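Local coordinates for protein transcriptional regulator AcuR (Rhodobacter sphaeroides 2.4.1, PDB 3BRU) that represses transcription of its own operon as a TetR-family DNA-binding regulator, probably by binding two operator sequences in the promoter, at residues Ile149-Leu152 against Glu153-Arg157; Arg157-Ala160 against Gln161-Glu165; Glu165-Cys169 against Gly170-Ala174; Asp175-Pro178 against Asp179-Ala182; Ala184-Ile187 against Gly188-Ala192. One frame throughout, in Å; residues are numbered along the deposited sequence.

Contact 1: Ile149-Leu152 against Glu153-Arg157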
loop_
_atom_site.group_PDB
_atom_site.type_symbol
_atom_site.label_atom_id
_atom_site.label_comp_id
_atom_site.label_asym_id
_atom_site.label_seq_id
_atom_site.Cartn_x
_atom_site.Cartn_y
_atom_site.Cartn_z
ATOM N N ILE A 149 3.091 -0.797 -13.271
ATOM C CA ILE A 149 2.121 -1.856 -13.515
ATOM C C ILE A 149 2.804 -3.065 -14.202
ATOM O O ILE A 149 2.487 -4.230 -13.904
ATOM C CB ILE A 149 0.891 -1.341 -14.330
ATOM C CG1 ILE A 149 0.122 -0.280 -13.534
ATOM C CG2 ILE A 149 -0.082 -2.486 -14.633
ATOM C CD1 ILE A 149 -1.081 0.366 -14.309
ATOM N N GLY A 150 3.730 -2.785 -15.110
ATOM C CA GLY A 150 4.468 -3.818 -15.829
ATOM C C GLY A 150 5.204 -4.759 -14.893
ATOM O O GLY A 150 5.141 -5.988 -15.063
ATOM N N VAL A 151 5.899 -4.201 -13.902
ATOM C CA VAL A 151 6.679 -4.995 -12.945
ATOM C C VAL A 151 5.759 -5.923 -12.096
ATOM O O VAL A 151 6.029 -7.122 -11.940
ATOM C CB VAL A 151 7.487 -4.062 -12.031
ATOM C CG1 VAL A 151 8.196 -4.815 -10.964
ATOM C CG2 VAL A 151 8.494 -3.205 -12.854
ATOM N N LEU A 152 4.675 -5.357 -11.570
ATOM C CA LEU A 152 3.681 -6.079 -10.784
ATOM C C LEU A 152 3.028 -7.238 -11.550
ATOM O O LEU A 152 2.826 -8.326 -11.015
ATOM C CB LEU A 152 2.599 -5.090 -10.313
ATOM C CG LEU A 152 2.977 -4.127 -9.154
ATOM C CD1 LEU A 152 1.973 -2.932 -9.008
ATOM C CD2 LEU A 152 3.127 -4.865 -7.835
ATOM N N GLU A 153 2.666 -6.984 -12.798
ATOM C CA GLU A 153 2.121 -8.011 -13.650
ATOM C C GLU A 153 3.129 -9.112 -13.918
ATOM O O GLU A 153 2.735 -10.266 -14.008
ATOM C CB GLU A 153 1.555 -7.411 -14.922
ATOM C CG GLU A 153 0.136 -6.895 -14.677
ATOM C CD GLU A 153 -0.335 -5.933 -15.759
ATOM O OE1 GLU A 153 0.447 -5.699 -16.721
ATOM O OE2 GLU A 153 -1.473 -5.397 -15.644
ATOM N N THR A 154 4.413 -8.786 -14.006
ATOM C CA THR A 154 5.431 -9.828 -14.108
ATOM C C THR A 154 5.438 -10.730 -12.888
ATOM O O THR A 154 5.441 -11.964 -13.017
ATOM C CB THR A 154 6.860 -9.237 -14.331
ATOM O OG1 THR A 154 6.858 -8.534 -15.575
ATOM C CG2 THR A 154 7.964 -10.353 -14.385
ATOM N N TRP A 155 5.444 -10.115 -11.706
ATOM C CA TRP A 155 5.415 -10.852 -10.468
ATOM C C TRP A 155 4.190 -11.766 -10.381
ATOM O O TRP A 155 4.306 -12.943 -9.954
ATOM C CB TRP A 155 5.462 -9.892 -9.310
ATOM C CG TRP A 155 6.734 -9.085 -9.223
ATOM C CD1 TRP A 155 7.928 -9.308 -9.891
ATOM C CD2 TRP A 155 6.955 -7.940 -8.393
ATOM N NE1 TRP A 155 8.858 -8.353 -9.534
ATOM C CE2 TRP A 155 8.294 -7.509 -8.614
ATOM C CE3 TRP A 155 6.148 -7.229 -7.474
ATOM C CZ2 TRP A 155 8.836 -6.389 -7.964
ATOM C CZ3 TRP A 155 6.692 -6.119 -6.817
ATOM C CH2 TRP A 155 8.023 -5.712 -7.064
ATOM N N GLN A 156 3.031 -11.227 -10.779
ATOM C CA GLN A 156 1.770 -11.954 -10.808
ATOM C C GLN A 156 1.780 -13.135 -11.776
ATOM O O GLN A 156 1.294 -14.197 -11.440
ATOM C CB GLN A 156 0.617 -10.989 -11.159
ATOM C CG GLN A 156 0.174 -10.118 -9.998
ATOM C CD GLN A 156 -0.848 -9.038 -10.372
ATOM O OE1 GLN A 156 -1.096 -8.134 -9.575
ATOM N NE2 GLN A 156 -1.423 -9.111 -11.582
ATOM N N ARG A 157 2.339 -12.954 -12.963
ATOM C CA ARG A 157 2.484 -14.052 -13.936
ATOM C C ARG A 157 3.373 -15.191 -13.409
ATOM O O ARG A 157 3.118 -16.376 -13.677
ATOM C CB ARG A 157 3.119 -13.538 -15.224
ATOM C CG ARG A 157 2.192 -13.380 -16.354
ATOM C CD ARG A 157 2.938 -12.928 -17.644
ATOM N NE ARG A 157 3.208 -11.487 -17.632
ATOM C CZ ARG A 157 4.425 -10.948 -17.578
ATOM N NH1 ARG A 157 5.537 -11.716 -17.569
ATOM N NH2 ARG A 157 4.527 -9.626 -17.536
#
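Ile149 O accepts the amide of Glu153 at 3.0 Å (N-O), the first of four i to i+4 bonds that run through this part of helix 143-167, a long helix of the TetR-type C-terminal domain. The other three tie Thr154 to Gly150, Trp155 to Val151 and Gln156 to Leu152. Gly150 O is gripped twice, because Thr154 OG1 also donates to it at 3.1 Å; the hydroxyl and the Thr154 amide reach that oxygen from opposite faces of its carbonyl plane. OG1 can fold back in this way because it sits beside its own backbone N (chi1 -62°), which turns it toward the preceding turn.

The apolar contacts gather on Trp155. Val151 CG1 lies over a face of the indole in a CH-pi contact, 3.9 Å from the centroid of the six-membered ring, while Leu152 CD2 reaches the same ring obliquely, 3.9 Å from Trp155 CE3. Ile82 and Tyr85 of helix 74-97 and Val130 of helix 129-135 pack around this group, so this face of the helix looks into the domain. Gln156 instead reaches the dimer partner: its OE1 accepts a hydrogen bond from Arg195 NH2 of the second subunit.

Ile149 also packs on Glu199 of the second subunit. Glu153 runs extended alongside Ile149, and its OE2 comes to 3.4 Å from the Ile149 methyl CG2.

Contact 2: Arg157-Ala160 against Gln161-Glu165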
loop_
_atom_site.group_PDB
_atom_site.type_symbol
_atom_site.label_atom_id
_atom_site.label_comp_id
_atom_site.label_asym_id
_atom_site.label_seq_id
_atom_site.Cartn_x
_atom_site.Cartn_y
_atom_site.Cartn_z
ATOM N N ARG A 157 2.339 -12.954 -12.963
ATOM C CA ARG A 157 2.484 -14.052 -13.936
ATOM C C ARG A 157 3.373 -15.191 -13.409
ATOM O O ARG A 157 3.118 -16.376 -13.677
ATOM C CB ARG A 157 3.119 -13.538 -15.224
ATOM C CG ARG A 157 2.192 -13.380 -16.354
ATOM C CD ARG A 157 2.938 -12.928 -17.644
ATOM N NE ARG A 157 3.208 -11.487 -17.632
ATOM C CZ ARG A 157 4.425 -10.948 -17.578
ATOM N NH1 ARG A 157 5.537 -11.716 -17.569
ATOM N NH2 ARG A 157 4.527 -9.626 -17.536
ATOM N N ARG A 158 4.440 -14.846 -12.693
ATOM C CA ARG A 158 5.327 -15.885 -12.159
ATOM C C ARG A 158 4.609 -16.676 -11.059
ATOM O O ARG A 158 4.749 -17.889 -10.964
ATOM C CB ARG A 158 6.629 -15.284 -11.632
ATOM C CG ARG A 158 7.472 -14.648 -12.715
ATOM C CD ARG A 158 8.825 -14.215 -12.143
ATOM N NE ARG A 158 9.663 -15.370 -11.813
ATOM C CZ ARG A 158 10.965 -15.315 -11.512
ATOM N NH1 ARG A 158 11.616 -14.145 -11.478
ATOM N NH2 ARG A 158 11.617 -16.443 -11.259
ATOM N N THR A 159 3.810 -15.961 -10.268
ATOM C CA THR A 159 3.083 -16.506 -9.128
ATOM C C THR A 159 1.908 -17.397 -9.556
ATOM O O THR A 159 1.714 -18.452 -8.967
ATOM C CB THR A 159 2.650 -15.359 -8.201
ATOM O OG1 THR A 159 3.810 -14.575 -7.927
ATOM C CG2 THR A 159 2.066 -15.847 -6.881
ATOM N N ALA A 160 1.156 -16.982 -10.574
ATOM C CA ALA A 160 0.096 -17.809 -11.153
ATOM C C ALA A 160 0.663 -19.109 -11.700
ATOM O O ALA A 160 0.069 -20.164 -11.537
ATOM C CB ALA A 160 -0.629 -17.066 -12.226
ATOM N N GLN A 161 1.827 -19.037 -12.327
ATOM C CA GLN A 161 2.489 -20.243 -12.833
ATOM C C GLN A 161 2.829 -21.175 -11.656
ATOM O O GLN A 161 2.588 -22.367 -11.730
ATOM C CB GLN A 161 3.715 -19.882 -13.646
ATOM C CG GLN A 161 4.423 -21.066 -14.285
ATOM C CD GLN A 161 5.896 -20.751 -14.605
ATOM O OE1 GLN A 161 6.344 -19.588 -14.518
ATOM N NE2 GLN A 161 6.659 -21.789 -14.970
ATOM N N LEU A 162 3.319 -20.601 -10.552
ATOM C CA LEU A 162 3.543 -21.332 -9.310
ATOM C C LEU A 162 2.268 -22.027 -8.840
ATOM O O LEU A 162 2.291 -23.237 -8.533
ATOM C CB LEU A 162 4.051 -20.390 -8.219
ATOM C CG LEU A 162 4.552 -21.033 -6.925
ATOM C CD1 LEU A 162 5.441 -22.221 -7.265
ATOM C CD2 LEU A 162 5.357 -20.034 -6.084
ATOM N N PHE A 163 1.170 -21.253 -8.798
ATOM C CA PHE A 163 -0.148 -21.771 -8.444
ATOM C C PHE A 163 -0.661 -22.856 -9.411
ATOM O O PHE A 163 -1.305 -23.789 -8.954
ATOM C CB PHE A 163 -1.206 -20.657 -8.257
ATOM C CG PHE A 163 -0.931 -19.722 -7.098
ATOM C CD1 PHE A 163 -0.316 -20.173 -5.929
ATOM C CD2 PHE A 163 -1.317 -18.381 -7.158
ATOM C CE1 PHE A 163 -0.058 -19.278 -4.851
ATOM C CE2 PHE A 163 -1.081 -17.504 -6.086
ATOM C CZ PHE A 163 -0.444 -17.950 -4.931
ATOM N N ARG A 164 -0.419 -22.737 -10.720
ATOM C CA ARG A 164 -0.776 -23.825 -11.648
ATOM C C ARG A 164 -0.019 -25.107 -11.341
ATOM O O ARG A 164 -0.580 -26.187 -11.436
ATOM C CB ARG A 164 -0.562 -23.442 -13.108
ATOM C CG ARG A 164 -1.703 -22.677 -13.686
ATOM C CD ARG A 164 -1.615 -22.532 -15.213
ATOM N NE ARG A 164 -0.442 -21.737 -15.578
ATOM C CZ ARG A 164 -0.385 -20.406 -15.571
ATOM N NH1 ARG A 164 -1.477 -19.684 -15.254
ATOM N NH2 ARG A 164 0.772 -19.813 -15.883
ATOM N N GLU A 165 1.249 -24.997 -10.967
ATOM C CA GLU A 165 2.004 -26.167 -10.523
ATOM C C GLU A 165 1.518 -26.725 -9.186
ATOM O O GLU A 165 1.551 -27.940 -8.979
ATOM C CB GLU A 165 3.484 -25.845 -10.450
ATOM C CG GLU A 165 4.043 -25.433 -11.785
ATOM C CD GLU A 165 5.400 -24.733 -11.678
ATOM O OE1 GLU A 165 5.984 -24.698 -10.555
ATOM O OE2 GLU A 165 5.888 -24.220 -12.727
HETATM O O HOH W 1 1.471 -17.103 -15.850
HETATM O O HOH W 2 6.890 -19.502 -11.204
#
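Ala160 and Thr159 carry most of this contact from the first segment, and Gln161 from the second. Ala160 O takes the amide of Arg164 at 2.7 Å (O to N), and the same oxygen lies over the centre of one face of the Arg164 guanidinium. The bend of that arginine at chi3 (-64°) brings its head back over the preceding turn, where NH2 donates to a water at 2.8 Å, in the guanidinium plane. This water in turn donates to Arg157 O, closing a solvent bridge along the outer side.

Thr159 works on the buried side. Its CG2 lies alongside the Phe163 ring, 3.6 Å from Phe163 CE2, and its carbonyl oxygen sits above a face of that ring while accepting the Phe163 amide. The hydroxyl OG1 bonds to Trp155 O, one turn back in the same helix.

Gln161 closes on the backbone: its N donates to Arg157 O at 3.3 Å, and a second water joins Arg158 O to Gln161 OE1, weakly at the OE1 end. The whole is an amphipathic stretch of alpha helix, with alanine, threonine and phenylalanine packed inward and hydrated polar side chains outward, in the all-helical C-terminal domain of a TetR-family regulator.

Contact 3: Glu165-Cys169 against Gly170-Ala174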
loop_
_atom_site.group_PDB
_atom_site.type_symbol
_atom_site.label_atom_id
_atom_site.label_comp_id
_atom_site.label_asym_id
_atom_site.label_seq_id
_atom_site.Cartn_x
_atom_site.Cartn_y
_atom_site.Cartn_z
ATOM N N GLU A 165 1.249 -24.997 -10.967
ATOM C CA GLU A 165 2.004 -26.167 -10.523
ATOM C C GLU A 165 1.518 -26.725 -9.186
ATOM O O GLU A 165 1.551 -27.940 -8.979
ATOM C CB GLU A 165 3.484 -25.845 -10.450
ATOM C CG GLU A 165 4.043 -25.433 -11.785
ATOM C CD GLU A 165 5.400 -24.733 -11.678
ATOM O OE1 GLU A 165 5.984 -24.698 -10.555
ATOM O OE2 GLU A 165 5.888 -24.220 -12.727
ATOM N N ALA A 166 1.078 -25.847 -8.275
ATOM C CA ALA A 166 0.433 -26.284 -7.031
ATOM C C ALA A 166 -0.864 -27.048 -7.310
ATOM O O ALA A 166 -1.154 -28.002 -6.598
ATOM C CB ALA A 166 0.193 -25.129 -6.081
ATOM N N GLN A 167 -1.610 -26.682 -8.351
ATOM C CA GLN A 167 -2.807 -27.445 -8.731
ATOM C C GLN A 167 -2.489 -28.811 -9.329
ATOM O O GLN A 167 -3.154 -29.792 -9.015
ATOM C CB GLN A 167 -3.666 -26.657 -9.712
ATOM C CG GLN A 167 -4.408 -25.524 -9.046
ATOM C CD GLN A 167 -5.403 -24.855 -9.951
ATOM O OE1 GLN A 167 -5.081 -24.480 -11.072
ATOM N NE2 GLN A 167 -6.616 -24.674 -9.459
ATOM N N ALA A 168 -1.468 -28.849 -10.185
ATOM C CA ALA A 168 -1.092 -30.030 -10.959
ATOM C C ALA A 168 -0.496 -31.139 -10.096
ATOM O O ALA A 168 -0.267 -32.247 -10.567
ATOM C CB ALA A 168 -0.124 -29.640 -12.084
ATOM N N CYS A 169 -0.263 -30.827 -8.826
ATOM C CA CYS A 169 0.308 -31.759 -7.888
ATOM C C CYS A 169 -0.579 -31.907 -6.635
ATOM O O CYS A 169 -0.190 -32.565 -5.668
ATOM C CB CYS A 169 1.744 -31.325 -7.535
ATOM S SG CYS A 169 1.898 -30.018 -6.263
ATOM N N GLY A 170 -1.758 -31.291 -6.649
ATOM C CA GLY A 170 -2.746 -31.473 -5.581
ATOM C C GLY A 170 -2.660 -30.595 -4.338
ATOM O O GLY A 170 -3.400 -30.803 -3.384
ATOM N N GLU A 171 -1.777 -29.602 -4.351
ATOM C CA GLU A 171 -1.573 -28.709 -3.198
ATOM C C GLU A 171 -2.623 -27.611 -3.092
ATOM O O GLU A 171 -2.906 -27.117 -1.991
ATOM C CB GLU A 171 -0.190 -28.053 -3.262
ATOM C CG GLU A 171 0.954 -28.893 -2.684
ATOM C CD GLU A 171 2.211 -28.073 -2.450
ATOM O OE1 GLU A 171 2.537 -27.250 -3.314
ATOM O OE2 GLU A 171 2.877 -28.251 -1.412
ATOM N N LEU A 172 -3.162 -27.231 -4.250
ATOM C CA LEU A 172 -4.212 -26.243 -4.388
ATOM C C LEU A 172 -5.408 -26.959 -5.010
ATOM O O LEU A 172 -5.231 -27.860 -5.831
ATOM C CB LEU A 172 -3.743 -25.150 -5.348
ATOM C CG LEU A 172 -3.899 -23.653 -5.078
ATOM C CD1 LEU A 172 -4.042 -22.940 -6.386
ATOM C CD2 LEU A 172 -5.059 -23.280 -4.142
ATOM N N SER A 173 -6.624 -26.578 -4.629
ATOM C CA SER A 173 -7.788 -27.295 -5.139
ATOM C C SER A 173 -8.065 -26.839 -6.565
ATOM O O SER A 173 -7.822 -25.674 -6.893
ATOM C CB SER A 173 -9.013 -27.131 -4.213
ATOM O OG SER A 173 -9.820 -26.013 -4.545
ATOM N N ALA A 174 -8.545 -27.761 -7.404
ATOM C CA ALA A 174 -8.902 -27.467 -8.799
ATOM C C ALA A 174 -9.910 -26.326 -8.879
ATOM O O ALA A 174 -10.052 -25.681 -9.903
ATOM C CB ALA A 174 -9.456 -28.704 -9.475
#
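Ala166 O receives two backbone amides as helix 143-167 ends in a Schellman motif, with Gly170 as its C-prime residue. Glu171 N lies 2.8 Å from this oxygen, nearly in line with the C=O bond, whereas Leu172 N donates at 3.2 Å from well above the carbonyl plane. The methyl of Ala166 packs on the returning chain, its CB 4.0 Å from Leu172 CB. Leu172 also rests on Leu181 of helix 178-199, and Ala166 on Pro104 of helix 104-120, which places this helix end against helices 104-120 and 178-199.

At Gln167 the second Schellman bond forms: Gly170 N donates to Gln167 O at 3.1 Å, closing a type I turn over Gln167-Gly170. Gly170 has a positive phi (86°), a conformation in which a CB would clash with Cys169 O, so the reversal calls for glycine here. The Gln167 side chain crosses that of Leu172, Gln167 CG lying 3.7 Å from Leu172 CD1. Beyond CG the chain is extended and carries its amide past the turn, where NE2 donates to Ser173 O at 3.0 Å in a bond of 163° at the hydrogen, with the acceptor in the amide plane. NE2 also makes a weak hydrogen bond with His176 O.

Cys169 follows. It faces Glu171, whose carboxylate is held through OE1 by Leu105 N. Cys169 SG, set between its own backbone N and carbonyl carbon (chi1 82°), lies 3.9 Å from Glu171 CG.

Contact 4: Asp175-Pro178 against Asp179-Ala182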
loop_
_atom_site.group_PDB
_atom_site.type_symbol
_atom_site.label_atom_id
_atom_site.label_comp_id
_atom_site.label_asym_id
_atom_site.label_seq_id
_atom_site.Cartn_x
_atom_site.Cartn_y
_atom_site.Cartn_z
ATOM N N ASP A 175 -10.584 -26.090 -7.766
ATOM C CA ASP A 175 -11.525 -25.002 -7.564
ATOM C C ASP A 175 -11.014 -23.566 -7.851
ATOM O O ASP A 175 -11.710 -22.764 -8.495
ATOM C CB ASP A 175 -11.949 -25.074 -6.107
ATOM C CG ASP A 175 -13.355 -24.699 -5.909
ATOM O OD1 ASP A 175 -13.876 -24.962 -4.807
ATOM O OD2 ASP A 175 -13.951 -24.155 -6.855
ATOM N N HIS A 176 -9.819 -23.254 -7.353
ATOM C CA HIS A 176 -9.230 -21.911 -7.407
ATOM C C HIS A 176 -8.759 -21.450 -8.784
ATOM O O HIS A 176 -8.238 -22.252 -9.567
ATOM C CB HIS A 176 -8.054 -21.847 -6.435
ATOM C CG HIS A 176 -8.475 -21.773 -5.009
ATOM N ND1 HIS A 176 -8.929 -20.606 -4.434
ATOM C CD2 HIS A 176 -8.561 -22.726 -4.052
ATOM C CE1 HIS A 176 -9.270 -20.839 -3.178
ATOM N NE2 HIS A 176 -9.063 -22.120 -2.923
ATOM N N ASP A 177 -8.935 -20.159 -9.074
ATOM C CA ASP A 177 -8.325 -19.552 -10.261
ATOM C C ASP A 177 -6.888 -19.088 -9.918
ATOM O O ASP A 177 -6.710 -18.216 -9.056
ATOM C CB ASP A 177 -9.200 -18.397 -10.805
ATOM C CG ASP A 177 -8.562 -17.661 -12.021
ATOM O OD1 ASP A 177 -7.518 -18.112 -12.550
ATOM O OD2 ASP A 177 -9.111 -16.610 -12.458
ATOM N N PRO A 178 -5.858 -19.716 -10.552
ATOM C CA PRO A 178 -4.458 -19.338 -10.240
ATOM C C PRO A 178 -4.137 -17.868 -10.525
ATOM O O PRO A 178 -3.382 -17.257 -9.763
ATOM C CB PRO A 178 -3.603 -20.295 -11.087
ATOM C CG PRO A 178 -4.524 -20.966 -12.038
ATOM C CD PRO A 178 -5.934 -20.847 -11.506
ATOM N N ASP A 179 -4.723 -17.285 -11.566
ATOM C CA ASP A 179 -4.456 -15.871 -11.866
ATOM C C ASP A 179 -5.056 -14.904 -10.838
ATOM O O ASP A 179 -4.419 -13.895 -10.491
ATOM C CB ASP A 179 -4.979 -15.503 -13.245
ATOM C CG ASP A 179 -4.213 -16.176 -14.346
ATOM O OD1 ASP A 179 -2.962 -15.983 -14.407
ATOM O OD2 ASP A 179 -4.872 -16.885 -15.154
ATOM N N ALA A 180 -6.288 -15.200 -10.401
ATOM C CA ALA A 180 -7.011 -14.395 -9.396
ATOM C C ALA A 180 -6.321 -14.469 -8.037
ATOM O O ALA A 180 -6.139 -13.473 -7.320
ATOM C CB ALA A 180 -8.500 -14.853 -9.283
ATOM N N LEU A 181 -5.897 -15.668 -7.703
ATOM C CA LEU A 181 -5.163 -15.871 -6.462
ATOM C C LEU A 181 -3.779 -15.166 -6.486
ATOM O O LEU A 181 -3.386 -14.507 -5.508
ATOM C CB LEU A 181 -5.053 -17.360 -6.200
ATOM C CG LEU A 181 -4.914 -17.706 -4.725
ATOM C CD1 LEU A 181 -6.117 -17.223 -3.949
ATOM C CD2 LEU A 181 -4.707 -19.206 -4.609
ATOM N N ALA A 182 -3.090 -15.232 -7.624
ATOM C CA ALA A 182 -1.805 -14.535 -7.790
ATOM C C ALA A 182 -1.976 -13.024 -7.625
ATOM O O ALA A 182 -1.123 -12.372 -7.042
ATOM C CB ALA A 182 -1.173 -14.860 -9.147
#
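Asp177 O accepts the amide of Leu181 at 3.0 Å (O to N) and Pro178 O that of Ala182, the first i to i+4 bonds as the loop runs into helix 178-199. Asp177 stands at the N-cap. Its CG is anti to the backbone N (chi1 177°), which swings the carboxylate forward over the first turn and lets OD1 accept from Asp179 N at 3.1 Å. The bond is bent, 141° at the hydrogen, and the amide meets OD1 from above the carboxylate plane. The other oxygen, OD2, lies 3.7 Å from Ala180 CB, so the two oxygens meet different residues of the first turn.

Close by, Asp179 OD2 comes to 3.9 Å from Asp177 OD1, the two carboxylate planes standing almost at right angles. Such like charges probably repel, although the amide end of the helix and a weak, long ion pair from Asp177 OD2 to Arg210 of the second subunit are likely to ease the cost. With an alanine in place of Asp177, the Asp179 amide would probably be left without its capping acceptor and the first turn less firmly held.

Pro178, which has no amide hydrogen to offer, fits the first turn; its ring packs on Phe163 and Arg164 of helix 143-167. The CB of Leu181 points toward the loop; its CD1 makes a loose contact, 4.4 Å from His176 ND1, and Thr211 of the second subunit packs on this leucine. Aspartate followed by proline, with the side chain on the amide two residues on, is the arrangement of a classic helix N-cap.

Contact 5: Ala184-Ile187 against Gly188-Ala192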
loop_
_atom_site.group_PDB
_atom_site.type_symbol
_atom_site.label_atom_id
_atom_site.label_comp_id
_atom_site.label_asym_id
_atom_site.label_seq_id
_atom_site.Cartn_x
_atom_site.Cartn_y
_atom_site.Cartn_z
ATOM N N ALA A 184 -4.557 -11.544 -5.997
ATOM C CA ALA A 184 -4.867 -11.298 -4.593
ATOM C C ALA A 184 -3.621 -11.402 -3.702
ATOM O O ALA A 184 -3.460 -10.553 -2.840
ATOM C CB ALA A 184 -5.970 -12.193 -4.092
ATOM N N PHE A 185 -2.728 -12.392 -3.928
ATOM C CA PHE A 185 -1.432 -12.436 -3.215
ATOM C C PHE A 185 -0.633 -11.114 -3.299
ATOM O O PHE A 185 -0.205 -10.598 -2.269
ATOM C CB PHE A 185 -0.510 -13.602 -3.650
ATOM C CG PHE A 185 0.798 -13.649 -2.875
ATOM C CD1 PHE A 185 0.870 -14.304 -1.652
ATOM C CD2 PHE A 185 1.924 -12.962 -3.316
ATOM C CE1 PHE A 185 2.066 -14.316 -0.902
ATOM C CE2 PHE A 185 3.114 -12.954 -2.567
ATOM C CZ PHE A 185 3.183 -13.643 -1.357
ATOM N N TRP A 186 -0.426 -10.586 -4.505
ATOM C CA TRP A 186 0.381 -9.366 -4.668
ATOM C C TRP A 186 -0.286 -8.085 -4.146
ATOM O O TRP A 186 0.413 -7.191 -3.600
ATOM C CB TRP A 186 0.943 -9.231 -6.107
ATOM C CG TRP A 186 2.086 -10.215 -6.273
ATOM C CD1 TRP A 186 2.024 -11.445 -6.849
ATOM C CD2 TRP A 186 3.417 -10.079 -5.742
ATOM N NE1 TRP A 186 3.248 -12.093 -6.725
ATOM C CE2 TRP A 186 4.114 -11.274 -6.049
ATOM C CE3 TRP A 186 4.090 -9.056 -5.037
ATOM C CZ2 TRP A 186 5.464 -11.467 -5.708
ATOM C CZ3 TRP A 186 5.424 -9.259 -4.674
ATOM C CH2 TRP A 186 6.093 -10.454 -5.018
ATOM N N ILE A 187 -1.617 -8.001 -4.280
ATOM C CA ILE A 187 -2.400 -6.932 -3.621
ATOM C C ILE A 187 -2.145 -6.981 -2.090
ATOM O O ILE A 187 -1.794 -5.983 -1.473
ATOM C CB ILE A 187 -3.948 -7.060 -3.868
ATOM C CG1 ILE A 187 -4.357 -6.744 -5.318
ATOM C CG2 ILE A 187 -4.741 -6.241 -2.818
ATOM C CD1 ILE A 187 -5.819 -7.107 -5.647
ATOM N N GLY A 188 -2.311 -8.150 -1.494
ATOM C CA GLY A 188 -2.206 -8.277 -0.046
ATOM C C GLY A 188 -0.804 -8.138 0.497
ATOM O O GLY A 188 -0.593 -7.499 1.547
ATOM N N TRP A 189 0.159 -8.714 -0.224
ATOM C CA TRP A 189 1.585 -8.638 0.177
ATOM C C TRP A 189 2.180 -7.233 0.170
ATOM O O TRP A 189 2.938 -6.879 1.021
ATOM C CB TRP A 189 2.401 -9.576 -0.698
ATOM C CG TRP A 189 3.832 -9.629 -0.388
ATOM C CD1 TRP A 189 4.841 -9.189 -1.177
ATOM C CD2 TRP A 189 4.436 -10.154 0.794
ATOM N NE1 TRP A 189 6.059 -9.419 -0.569
ATOM C CE2 TRP A 189 5.834 -10.004 0.650
ATOM C CE3 TRP A 189 3.932 -10.710 1.983
ATOM C CZ2 TRP A 189 6.748 -10.420 1.642
ATOM C CZ3 TRP A 189 4.841 -11.124 2.971
ATOM C CH2 TRP A 189 6.232 -10.971 2.789
ATOM N N GLU A 190 1.825 -6.430 -0.816
ATOM C CA GLU A 190 2.227 -5.022 -0.822
ATOM C C GLU A 190 1.623 -4.228 0.358
ATOM O O GLU A 190 2.264 -3.294 0.878
ATOM C CB GLU A 190 1.874 -4.358 -2.165
ATOM C CG GLU A 190 2.759 -4.758 -3.336
ATOM C CD GLU A 190 4.231 -4.292 -3.208
ATOM O OE1 GLU A 190 4.537 -3.322 -2.454
ATOM O OE2 GLU A 190 5.101 -4.914 -3.862
ATOM N N GLY A 191 0.407 -4.599 0.774
ATOM C CA GLY A 191 -0.264 -3.941 1.888
ATOM C C GLY A 191 0.301 -4.388 3.215
ATOM O O GLY A 191 0.321 -3.612 4.186
ATOM N N ALA A 192 0.730 -5.660 3.281
ATOM C CA ALA A 192 1.460 -6.193 4.449
ATOM C C ALA A 192 2.829 -5.484 4.623
ATOM O O ALA A 192 3.196 -5.098 5.728
ATOM C CB ALA A 192 1.618 -7.705 4.343
#
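Trp189 sets the edge of its indole toward the face of Trp186, an offset edge-to-face pair within an aromatic cluster on helix 178-199. The planes stand at 89°, with 5.3 Å between the centroid of the Trp189 five-membered ring and that of the Trp186 six-membered ring, and Trp189 CD1 makes the touch, 3.5 Å from Trp186 CZ3.

Against Phe185 the same indole is turned quite differently. Those planes are nearly parallel, at 15°, but so offset that little of one ring lies over the other; instead Trp189 CB lies over the phenyl face, 3.9 Å from Phe185 CE2. Both residues hold CG anti to the backbone N, which is why they point the same way one turn apart. A leucine in place of Trp189 would remove the edge that meets Trp186 and would probably leave a gap beside the Phe185 face.

The cluster is buried between helices: Phe111 meets the Trp189 ring, and Trp155 that of Trp186. Away from the cluster, Ile187 packs on Gly188 of the second subunit. Glu190 is buried too, bent at chi2, and its OE2, which has no polar partner in the model, lies near the plane of the Trp186 ring at its edge, 4.4 Å from Trp186 CE3.

Contacts 1, 2 and 3 follow one another down helix 143-167 to its end, and contacts 4 and 5 return along helix 178-199, so the five trace a helical hairpin, two helices joined by a loop, of the C-terminal domain. Between the two arms the centres lie nearest for contacts 2 and 4, 9 Å apart; there Phe163 CE2 lies 3.4 Å from Ala182 N. Farther along, Thr159 OG1 of contact 2 and Trp186 NE1 of contact 5 are 2.8 Å apart, a probable hydrogen bond, and Trp155 of contact 1 packs on Glu190. Contacts 3 and 5 do not touch, their centres about 21 Å apart. Contacts 1, 4 and 5 also reach the second subunit.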